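Long-range contact in ricin B lectin (PDB 3VSF), which is an exo-beta-1,3-galactanase that joins a family 43 glycoside hydrolase domain to a galactose-binding, ricin-type beta-trefoil module: residues P110-V122 and M133-R147. Residues are numbered along the deposited sequence; the frame is centred on the assembly and turned at random.
Sequences PELNHCNIERPKV and MWMHWENGINYGQAR
With CG of W137 turned trans to its backbone N (chi1 -170°), the indole reaches across to the 110-115 loop; on the other face of the sheet, the same trans turn in H136 (177°) lays its imidazole alongside E118. W137 NE1 gives a bond of 3.3 Å to E111 O, which lies in the indole plane, although the N-H meets that carbonyl from above its own plane. C115 packs obliquely on the same ring, SG 4.1 Å from the centroid of the five-membered ring, and L112 CD2 abuts its edge. The carboxylate of E111 itself turns to Y162. Further along the W137-I117-M133 face, I117 CD1 touches M135 SD, and near the bulge M133 CE meets P120 CB at 3.5 Å; F83 and V86 of strand 83-91, in another sheet, pack on this side.

On the opposite face E118 and H136 run side by side, their carboxylate and ring planes 67° apart. The bond from H136 ND1 to E118 OE1 is weak, as is that from Y143 OH to OE2; the salt-bridge partner of E118 is R77. H136 NE2 binds E138 OE1 at 2.8 Å, so both ring nitrogens face carboxylates, the E138 bond the shorter, which may limit the ring's rotation.

Paired backbone bonds join N116 with E138, E118 with H136 and K121 with W134, the first including N116 N to E138 O at 2.9 Å. Between E118 and K121 the register slips by one residue. This is an antiparallel beta hairpin with a beta bulge, forming the first two strands of one four-stranded blade in the five-bladed beta-propeller of the family 43 catalytic domain.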
ATOM      1  N   PRO A 110      -9.378 -31.083 -12.973  1.00 89.61           N
ATOM      2  CA  PRO A 110     -10.129 -31.044 -14.231  1.00 90.61           C
ATOM      3  C   PRO A 110     -10.809 -29.698 -14.470  1.00 87.94           C
ATOM      4  O   PRO A 110     -10.829 -29.214 -15.602  1.00 88.79           O
ATOM      5  CB  PRO A 110     -11.183 -32.141 -14.042  1.00 89.24           C
ATOM      6  CG  PRO A 110     -11.320 -32.286 -12.565  1.00 90.59           C
ATOM      7  CD  PRO A 110      -9.944 -32.057 -12.024  1.00 90.03           C
ATOM      8  N   GLU A 111     -11.361 -29.103 -13.418  1.00 83.75           N
ATOM      9  CA  GLU A 111     -12.063 -27.832 -13.552  1.00 82.71           C
ATOM     10  C   GLU A 111     -11.101 -26.647 -13.556  1.00 81.97           C
ATOM     11  O   GLU A 111     -11.512 -25.504 -13.756  1.00 78.43           O
ATOM     12  CB  GLU A 111     -13.111 -27.668 -12.446  1.00 79.08           C
ATOM     13  CG  GLU A 111     -12.552 -27.722 -11.037  1.00 77.58           C
ATOM     14  CD  GLU A 111     -13.629 -27.558  -9.983  1.00 77.47           C
ATOM     15  OE1 GLU A 111     -14.804 -27.361 -10.358  1.00 76.88           O
ATOM     16  OE2 GLU A 111     -13.303 -27.626  -8.780  1.00 77.45           O
ATOM     17  N   LEU A 112      -9.821 -26.926 -13.337  1.00 83.53           N
ATOM     18  CA  LEU A 112      -8.800 -25.886 -13.380  1.00 82.19           C
ATOM     19  C   LEU A 112      -8.215 -25.756 -14.782  1.00 83.97           C
ATOM     20  O   LEU A 112      -7.353 -24.913 -15.028  1.00 87.77           O
ATOM     21  CB  LEU A 112      -7.688 -26.172 -12.368  1.00 80.39           C
ATOM     22  CG  LEU A 112      -8.092 -26.161 -10.893  1.00 80.36           C
ATOM     23  CD1 LEU A 112      -6.884 -26.434 -10.009  1.00 78.79           C
ATOM     24  CD2 LEU A 112      -8.743 -24.838 -10.524  1.00 77.12           C
ATOM     25  N   ASN A 113      -8.688 -26.595 -15.696  1.00 85.20           N
ATOM     26  CA  ASN A 113      -8.226 -26.561 -17.078  1.00 86.98           C
ATOM     27  C   ASN A 113      -8.662 -25.289 -17.796  1.00 84.01           C
ATOM     28  O   ASN A 113      -7.835 -24.539 -18.312  1.00 86.57           O
ATOM     29  CB  ASN A 113      -8.724 -27.791 -17.842  1.00 91.07           C
ATOM     30  CG  ASN A 113      -8.041 -29.071 -17.399  1.00 89.27           C
ATOM     31  OD1 ASN A 113      -8.314 -29.592 -16.319  1.00 85.78           O
ATOM     32  ND2 ASN A 113      -7.150 -29.588 -18.238  1.00 88.59           N
ATOM     33  N   HIS A 114      -9.967 -25.050 -17.818  1.00 84.14           N
ATOM     34  CA  HIS A 114     -10.521 -23.897 -18.514  1.00 85.17           C
ATOM     35  C   HIS A 114     -11.309 -23.023 -17.543  1.00 84.40           C
ATOM     36  O   HIS A 114     -12.530 -23.139 -17.442  1.00 84.60           O
ATOM     37  CB  HIS A 114     -11.421 -24.365 -19.659  1.00 84.91           C
ATOM     38  CG  HIS A 114     -11.905 -23.260 -20.543  1.00 90.00           C
ATOM     39  ND1 HIS A 114     -11.158 -22.762 -21.590  1.00 92.89           N
ATOM     40  CD2 HIS A 114     -13.063 -22.559 -20.542  1.00 89.30           C
ATOM     41  CE1 HIS A 114     -11.834 -21.800 -22.193  1.00 91.71           C
ATOM     42  NE2 HIS A 114     -12.994 -21.658 -21.576  1.00 91.58           N
ATOM     43  N   CYS A 115     -10.604 -22.149 -16.828  1.00 82.44           N
ATOM     44  CA  CYS A 115     -11.238 -21.318 -15.808  1.00 80.60           C
ATOM     45  C   CYS A 115     -10.437 -20.058 -15.485  1.00 79.25           C
ATOM     46  O   CYS A 115      -9.330 -19.861 -15.986  1.00 78.89           O
ATOM     47  CB  CYS A 115     -11.440 -22.124 -14.523  1.00 76.97           C
ATOM     48  SG  CYS A 115      -9.909 -22.473 -13.623  1.00 78.63           S
ATOM     49  N   ASN A 116     -11.014 -19.213 -14.636  1.00 78.75           N
ATOM     50  CA  ASN A 116     -10.339 -18.020 -14.143  1.00 76.38           C
ATOM     51  C   ASN A 116     -10.041 -18.142 -12.655  1.00 75.78           C
ATOM     52  O   ASN A 116     -10.943 -18.380 -11.853  1.00 76.40           O
ATOM     53  CB  ASN A 116     -11.193 -16.775 -14.385  1.00 74.40           C
ATOM     54  CG  ASN A 116     -11.505 -16.552 -15.850  1.00 81.82           C
ATOM     55  OD1 ASN A 116     -12.667 -16.413 -16.234  1.00 81.71           O
ATOM     56  ND2 ASN A 116     -10.467 -16.510 -16.678  1.00 81.00           N
ATOM     57  N   ILE A 117      -8.776 -17.983 -12.286  1.00 75.41           N
ATOM     58  CA  ILE A 117      -8.397 -17.948 -10.879  1.00 74.43           C
ATOM     59  C   ILE A 117      -7.615 -16.680 -10.568  1.00 76.09           C
ATOM     60  O   ILE A 117      -6.622 -16.375 -11.226  1.00 77.58           O
ATOM     61  CB  ILE A 117      -7.576 -19.180 -10.467  1.00 75.65           C
ATOM     62  CG1 ILE A 117      -8.503 -20.373 -10.232  1.00 77.23           C
ATOM     63  CG2 ILE A 117      -6.780 -18.891  -9.207  1.00 76.26           C
ATOM     64  CD1 ILE A 117      -7.860 -21.502  -9.463  1.00 79.40           C
ATOM     65  N   GLU A 118      -8.074 -15.940  -9.566  1.00 72.59           N
ATOM     66  CA  GLU A 118      -7.447 -14.676  -9.213  1.00 73.93           C
ATOM     67  C   GLU A 118      -7.461 -14.431  -7.709  1.00 72.62           C
ATOM     68  O   GLU A 118      -8.319 -14.948  -6.991  1.00 69.47           O
ATOM     69  CB  GLU A 118      -8.117 -13.520  -9.959  1.00 74.69           C
ATOM     70  CG  GLU A 118      -9.619 -13.412  -9.740  1.00 73.46           C
ATOM     71  CD  GLU A 118     -10.289 -12.498 -10.751  1.00 77.56           C
ATOM     72  OE1 GLU A 118     -11.279 -11.827 -10.387  1.00 79.30           O
ATOM     73  OE2 GLU A 118      -9.831 -12.452 -11.912  1.00 72.48           O
ATOM     74  N   ARG A 119      -6.499 -13.641  -7.244  1.00 70.53           N
ATOM     75  CA  ARG A 119      -6.356 -13.329  -5.824  1.00 70.30           C
ATOM     76  C   ARG A 119      -6.208 -14.574  -4.952  1.00 69.74           C
ATOM     77  O   ARG A 119      -6.972 -14.768  -4.007  1.00 68.42           O
ATOM     78  CB  ARG A 119      -7.531 -12.475  -5.340  1.00 70.00           C
ATOM     79  CG  ARG A 119      -7.671 -11.166  -6.089  1.00 67.17           C
ATOM     80  CD  ARG A 119      -8.703 -10.259  -5.449  1.00 68.60           C
ATOM     81  NE  ARG A 119      -8.702  -8.939  -6.071  1.00 69.26           N
ATOM     82  CZ  ARG A 119      -7.822  -7.985  -5.789  1.00 70.80           C
ATOM     83  NH1 ARG A 119      -6.869  -8.205  -4.891  1.00 68.75           N
ATOM     84  NH2 ARG A 119      -7.891  -6.812  -6.403  1.00 71.55           N
ATOM     85  N   PRO A 120      -5.215 -15.420  -5.267  1.00 68.57           N
ATOM     86  CA  PRO A 120      -4.940 -16.603  -4.447  1.00 68.96           C
ATOM     87  C   PRO A 120      -4.161 -16.233  -3.188  1.00 68.53           C
ATOM     88  O   PRO A 120      -3.151 -15.536  -3.273  1.00 70.94           O
ATOM     89  CB  PRO A 120      -4.070 -17.461  -5.367  1.00 69.22           C
ATOM     90  CG  PRO A 120      -3.353 -16.472  -6.214  1.00 71.64           C
ATOM     91  CD  PRO A 120      -4.317 -15.337  -6.433  1.00 68.45           C
ATOM     92  N   LYS A 121      -4.633 -16.695  -2.035  1.00 69.42           N
ATOM     93  CA  LYS A 121      -3.967 -16.411  -0.769  1.00 69.56           C
ATOM     94  C   LYS A 121      -3.619 -17.705  -0.043  1.00 73.92           C
ATOM     95  O   LYS A 121      -4.319 -18.709  -0.178  1.00 73.09           O
ATOM     96  CB  LYS A 121      -4.853 -15.533   0.115  1.00 67.63           C
ATOM     97  CG  LYS A 121      -5.288 -14.230  -0.536  1.00 68.04           C
ATOM     98  CD  LYS A 121      -4.091 -13.375  -0.916  1.00 68.95           C
ATOM     99  CE  LYS A 121      -4.525 -12.072  -1.567  1.00 69.93           C
ATOM    100  NZ  LYS A 121      -5.279 -12.299  -2.831  1.00 70.07           N
ATOM    101  N   VAL A 122      -2.535 -17.678   0.726  1.00 73.17           N
ATOM    102  CA  VAL A 122      -2.100 -18.854   1.474  1.00 74.09           C
ATOM    103  C   VAL A 122      -1.976 -18.563   2.966  1.00 76.35           C
ATOM    104  O   VAL A 122      -1.394 -17.555   3.369  1.00 78.81           O
ATOM    105  CB  VAL A 122      -0.756 -19.394   0.947  1.00 75.00           C
ATOM    106  CG1 VAL A 122      -0.176 -20.414   1.914  1.00 76.21           C
ATOM    107  CG2 VAL A 122      -0.934 -20.001  -0.436  1.00 74.35           C
ATOM    108  N   MET A 133      -4.696 -23.094   0.960  1.00 72.80           N
ATOM    109  CA  MET A 133      -4.737 -22.034  -0.042  1.00 71.22           C
ATOM    110  C   MET A 133      -6.155 -21.760  -0.538  1.00 70.45           C
ATOM    111  O   MET A 133      -6.869 -22.675  -0.944  1.00 73.52           O
ATOM    112  CB  MET A 133      -3.829 -22.384  -1.225  1.00 70.49           C
ATOM    113  CG  MET A 133      -4.027 -21.495  -2.441  1.00 68.18           C
ATOM    114  SD  MET A 133      -2.905 -21.903  -3.790  1.00 71.28           S
ATOM    115  CE  MET A 133      -3.625 -20.954  -5.126  1.00 70.44           C
ATOM    116  N   TRP A 134      -6.554 -20.492  -0.501  1.00 69.46           N
ATOM    117  CA  TRP A 134      -7.859 -20.078  -0.998  1.00 67.96           C
ATOM    118  C   TRP A 134      -7.709 -19.193  -2.229  1.00 67.85           C
ATOM    119  O   TRP A 134      -6.622 -18.686  -2.505  1.00 69.26           O
ATOM    120  CB  TRP A 134      -8.639 -19.343   0.091  1.00 66.08           C
ATOM    121  CG  TRP A 134      -9.067 -20.235   1.211  1.00 68.55           C
ATOM    122  CD1 TRP A 134      -8.288 -20.707   2.227  1.00 68.10           C
ATOM    123  CD2 TRP A 134     -10.380 -20.765   1.432  1.00 70.07           C
ATOM    124  NE1 TRP A 134      -9.036 -21.499   3.066  1.00 72.45           N
ATOM    125  CE2 TRP A 134     -10.323 -21.550   2.600  1.00 71.40           C
ATOM    126  CE3 TRP A 134     -11.598 -20.651   0.755  1.00 68.79           C
ATOM    127  CZ2 TRP A 134     -11.436 -22.217   3.105  1.00 70.89           C
ATOM    128  CZ3 TRP A 134     -12.703 -21.313   1.258  1.00 70.16           C
ATOM    129  CH2 TRP A 134     -12.614 -22.087   2.422  1.00 71.39           C
ATOM    130  N   MET A 135      -8.800 -19.008  -2.967  1.00 65.93           N
ATOM    131  CA  MET A 135      -8.760 -18.224  -4.195  1.00 66.11           C
ATOM    132  C   MET A 135     -10.156 -17.941  -4.742  1.00 67.64           C
ATOM    133  O   MET A 135     -11.160 -18.290  -4.123  1.00 68.91           O
ATOM    134  CB  MET A 135      -7.925 -18.947  -5.254  1.00 69.33           C
ATOM    135  CG  MET A 135      -8.578 -20.207  -5.799  1.00 71.76           C
ATOM    136  SD  MET A 135      -7.410 -21.555  -6.062  1.00 73.03           S
ATOM    137  CE  MET A 135      -7.019 -21.998  -4.372  1.00 69.71           C
ATOM    138  N   HIS A 136     -10.205 -17.303  -5.907  1.00 66.90           N
ATOM    139  CA  HIS A 136     -11.463 -16.988  -6.571  1.00 67.41           C
ATOM    140  C   HIS A 136     -11.556 -17.757  -7.884  1.00 73.17           C
ATOM    141  O   HIS A 136     -10.641 -17.703  -8.706  1.00 74.19           O
ATOM    142  CB  HIS A 136     -11.561 -15.484  -6.831  1.00 68.06           C
ATOM    143  CG  HIS A 136     -12.792 -15.075  -7.579  1.00 70.45           C
ATOM    144  ND1 HIS A 136     -12.861 -13.914  -8.320  1.00 68.85           N
ATOM    145  CD2 HIS A 136     -14.003 -15.668  -7.697  1.00 72.29           C
ATOM    146  CE1 HIS A 136     -14.060 -13.812  -8.864  1.00 70.71           C
ATOM    147  NE2 HIS A 136     -14.772 -14.863  -8.503  1.00 71.97           N
ATOM    148  N   TRP A 137     -12.659 -18.473  -8.078  1.00 72.00           N
ATOM    149  CA  TRP A 137     -12.819 -19.315  -9.261  1.00 69.33           C
ATOM    150  C   TRP A 137     -13.936 -18.824 -10.178  1.00 69.35           C
ATOM    151  O   TRP A 137     -14.998 -18.409  -9.713  1.00 69.15           O
ATOM    152  CB  TRP A 137     -13.080 -20.767  -8.849  1.00 72.43           C
ATOM    153  CG  TRP A 137     -13.020 -21.738  -9.991  1.00 74.39           C
ATOM    154  CD1 TRP A 137     -11.925 -22.433 -10.418  1.00 74.88           C
ATOM    155  CD2 TRP A 137     -14.099 -22.126 -10.849  1.00 71.25           C
ATOM    156  NE1 TRP A 137     -12.255 -23.226 -11.489  1.00 73.15           N
ATOM    157  CE2 TRP A 137     -13.584 -23.057 -11.773  1.00 72.82           C
ATOM    158  CE3 TRP A 137     -15.450 -21.775 -10.927  1.00 73.63           C
ATOM    159  CZ2 TRP A 137     -14.373 -23.641 -12.762  1.00 74.06           C
ATOM    160  CZ3 TRP A 137     -16.232 -22.357 -11.910  1.00 75.42           C
ATOM    161  CH2 TRP A 137     -15.690 -23.280 -12.813  1.00 74.59           C
ATOM    162  N   GLU A 138     -13.686 -18.877 -11.483  1.00 69.82           N
ATOM    163  CA  GLU A 138     -14.681 -18.499 -12.482  1.00 73.67           C
ATOM    164  C   GLU A 138     -14.635 -19.437 -13.686  1.00 74.31           C
ATOM    165  O   GLU A 138     -13.677 -20.187 -13.862  1.00 73.58           O
ATOM    166  CB  GLU A 138     -14.483 -17.048 -12.928  1.00 74.72           C
ATOM    167  CG  GLU A 138     -14.828 -16.016 -11.864  1.00 73.10           C
ATOM    168  CD  GLU A 138     -16.300 -16.024 -11.492  1.00 75.07           C
ATOM    169  OE1 GLU A 138     -16.672 -15.341 -10.515  1.00 74.59           O
ATOM    170  OE2 GLU A 138     -17.089 -16.709 -12.179  1.00 77.14           O
ATOM    171  N   ASN A 139     -15.675 -19.385 -14.514  1.00 72.30           N
ATOM    172  CA  ASN A 139     -15.803 -20.294 -15.651  1.00 75.42           C
ATOM    173  C   ASN A 139     -14.713 -20.153 -16.709  1.00 77.35           C
ATOM    174  O   ASN A 139     -14.259 -21.144 -17.276  1.00 78.18           O
ATOM    175  CB  ASN A 139     -17.174 -20.136 -16.313  1.00 75.72           C
ATOM    176  CG  ASN A 139     -18.284 -20.781 -15.512  1.00 79.20           C
ATOM    177  OD1 ASN A 139     -18.052 -21.724 -14.756  1.00 81.92           O
ATOM    178  ND2 ASN A 139     -19.502 -20.279 -15.678  1.00 76.88           N
ATOM    179  N   GLY A 140     -14.302 -18.918 -16.975  1.00 78.71           N
ATOM    180  CA  GLY A 140     -13.408 -18.644 -18.084  1.00 78.97           C
ATOM    181  C   GLY A 140     -14.239 -18.242 -19.285  1.00 78.34           C
ATOM    182  O   GLY A 140     -13.714 -17.835 -20.321  1.00 78.44           O
ATOM    183  N   ILE A 141     -15.553 -18.367 -19.131  1.00 74.68           N
ATOM    184  CA  ILE A 141     -16.504 -17.949 -20.151  1.00 76.70           C
ATOM    185  C   ILE A 141     -17.274 -16.736 -19.648  1.00 75.20           C
ATOM    186  O   ILE A 141     -17.665 -15.864 -20.425  1.00 73.68           O
ATOM    187  CB  ILE A 141     -17.499 -19.077 -20.485  1.00 79.92           C
ATOM    188  CG1 ILE A 141     -16.762 -20.281 -21.078  1.00 80.93           C
ATOM    189  CG2 ILE A 141     -18.568 -18.582 -21.447  1.00 75.29           C
ATOM    190  CD1 ILE A 141     -16.055 -19.982 -22.384  1.00 83.37           C
ATOM    191  N   ASN A 142     -17.482 -16.686 -18.337  1.00 74.34           N
ATOM    192  CA  ASN A 142     -18.189 -15.576 -17.710  1.00 74.42           C
ATOM    193  C   ASN A 142     -17.863 -15.473 -16.224  1.00 73.88           C
ATOM    194  O   ASN A 142     -16.942 -16.127 -15.736  1.00 75.78           O
ATOM    195  CB  ASN A 142     -19.699 -15.724 -17.910  1.00 74.97           C
ATOM    196  CG  ASN A 142     -20.259 -16.959 -17.233  1.00 79.37           C
ATOM    197  OD1 ASN A 142     -19.512 -17.814 -16.761  1.00 80.18           O
ATOM    198  ND2 ASN A 142     -21.582 -17.060 -17.190  1.00 79.37           N
ATOM    199  N   TYR A 143     -18.624 -14.652 -15.510  1.00 73.38           N
ATOM    200  CA  TYR A 143     -18.419 -14.461 -14.080  1.00 74.36           C
ATOM    201  C   TYR A 143     -19.672 -14.792 -13.276  1.00 76.04           C
ATOM    202  O   TYR A 143     -19.906 -14.222 -12.212  1.00 74.77           O
ATOM    203  CB  TYR A 143     -17.970 -13.027 -13.788  1.00 75.46           C
ATOM    204  CG  TYR A 143     -16.474 -12.819 -13.882  1.00 77.01           C
ATOM    205  CD1 TYR A 143     -15.703 -12.664 -12.737  1.00 76.49           C
ATOM    206  CD2 TYR A 143     -15.832 -12.782 -15.114  1.00 77.64           C
ATOM    207  CE1 TYR A 143     -14.336 -12.476 -12.815  1.00 75.87           C
ATOM    208  CE2 TYR A 143     -14.465 -12.594 -15.201  1.00 79.32           C
ATOM    209  CZ  TYR A 143     -13.722 -12.442 -14.049  1.00 78.10           C
ATOM    210  OH  TYR A 143     -12.360 -12.255 -14.128  1.00 78.09           O
ATOM    211  N   GLY A 144     -20.472 -15.721 -13.790  1.00 75.70           N
ATOM    212  CA  GLY A 144     -21.692 -16.128 -13.117  1.00 73.42           C
ATOM    213  C   GLY A 144     -21.427 -17.040 -11.936  1.00 74.44           C
ATOM    214  O   GLY A 144     -22.189 -17.057 -10.969  1.00 74.46           O
ATOM    215  N   GLN A 145     -20.340 -17.800 -12.015  1.00 72.21           N
ATOM    216  CA  GLN A 145     -19.973 -18.726 -10.950  1.00 70.49           C
ATOM    217  C   GLN A 145     -19.057 -18.056  -9.934  1.00 79.51           C
ATOM    218  O   GLN A 145     -17.859 -18.338  -9.882  1.00 80.84           O
ATOM    219  CB  GLN A 145     -19.288 -19.965 -11.531  1.00 73.13           C
ATOM    220  CG  GLN A 145     -20.093 -20.677 -12.607  1.00 75.83           C
ATOM    221  CD  GLN A 145     -21.378 -21.284 -12.077  1.00 77.48           C
ATOM    222  OE1 GLN A 145     -21.469 -21.648 -10.904  1.00 74.13           O
ATOM    223  NE2 GLN A 145     -22.381 -21.392 -12.940  1.00 77.61           N
ATOM    224  N   ALA A 146     -19.621 -17.162  -9.129  1.00 78.62           N
ATOM    225  CA  ALA A 146     -18.855 -16.481  -8.094  1.00 70.78           C
ATOM    226  C   ALA A 146     -18.618 -17.419  -6.919  1.00 70.20           C
ATOM    227  O   ALA A 146     -19.358 -17.396  -5.936  1.00 72.52           O
ATOM    228  CB  ALA A 146     -19.578 -15.229  -7.637  1.00 73.39           C
ATOM    229  N   ARG A 147     -17.584 -18.246  -7.026  1.00 67.95           N
ATOM    230  CA  ARG A 147     -17.309 -19.251  -6.007  1.00 70.83           C
ATOM    231  C   ARG A 147     -15.860 -19.200  -5.534  1.00 69.75           C
ATOM    232  O   ARG A 147     -14.979 -18.711  -6.241  1.00 69.16           O
ATOM    233  CB  ARG A 147     -17.634 -20.648  -6.540  1.00 74.72           C
ATOM    234  CG  ARG A 147     -16.823 -21.042  -7.763  1.00 73.87           C
ATOM    235  CD  ARG A 147     -17.091 -22.478  -8.186  1.00 73.77           C
ATOM    236  NE  ARG A 147     -18.432 -22.667  -8.729  1.00 75.09           N
ATOM    237  CZ  ARG A 147     -18.782 -23.688  -9.506  1.00 76.16           C
ATOM    238  NH1 ARG A 147     -17.886 -24.608  -9.839  1.00 72.14           N
ATOM    239  NH2 ARG A 147     -20.025 -23.787  -9.957  1.00 73.57           N
TER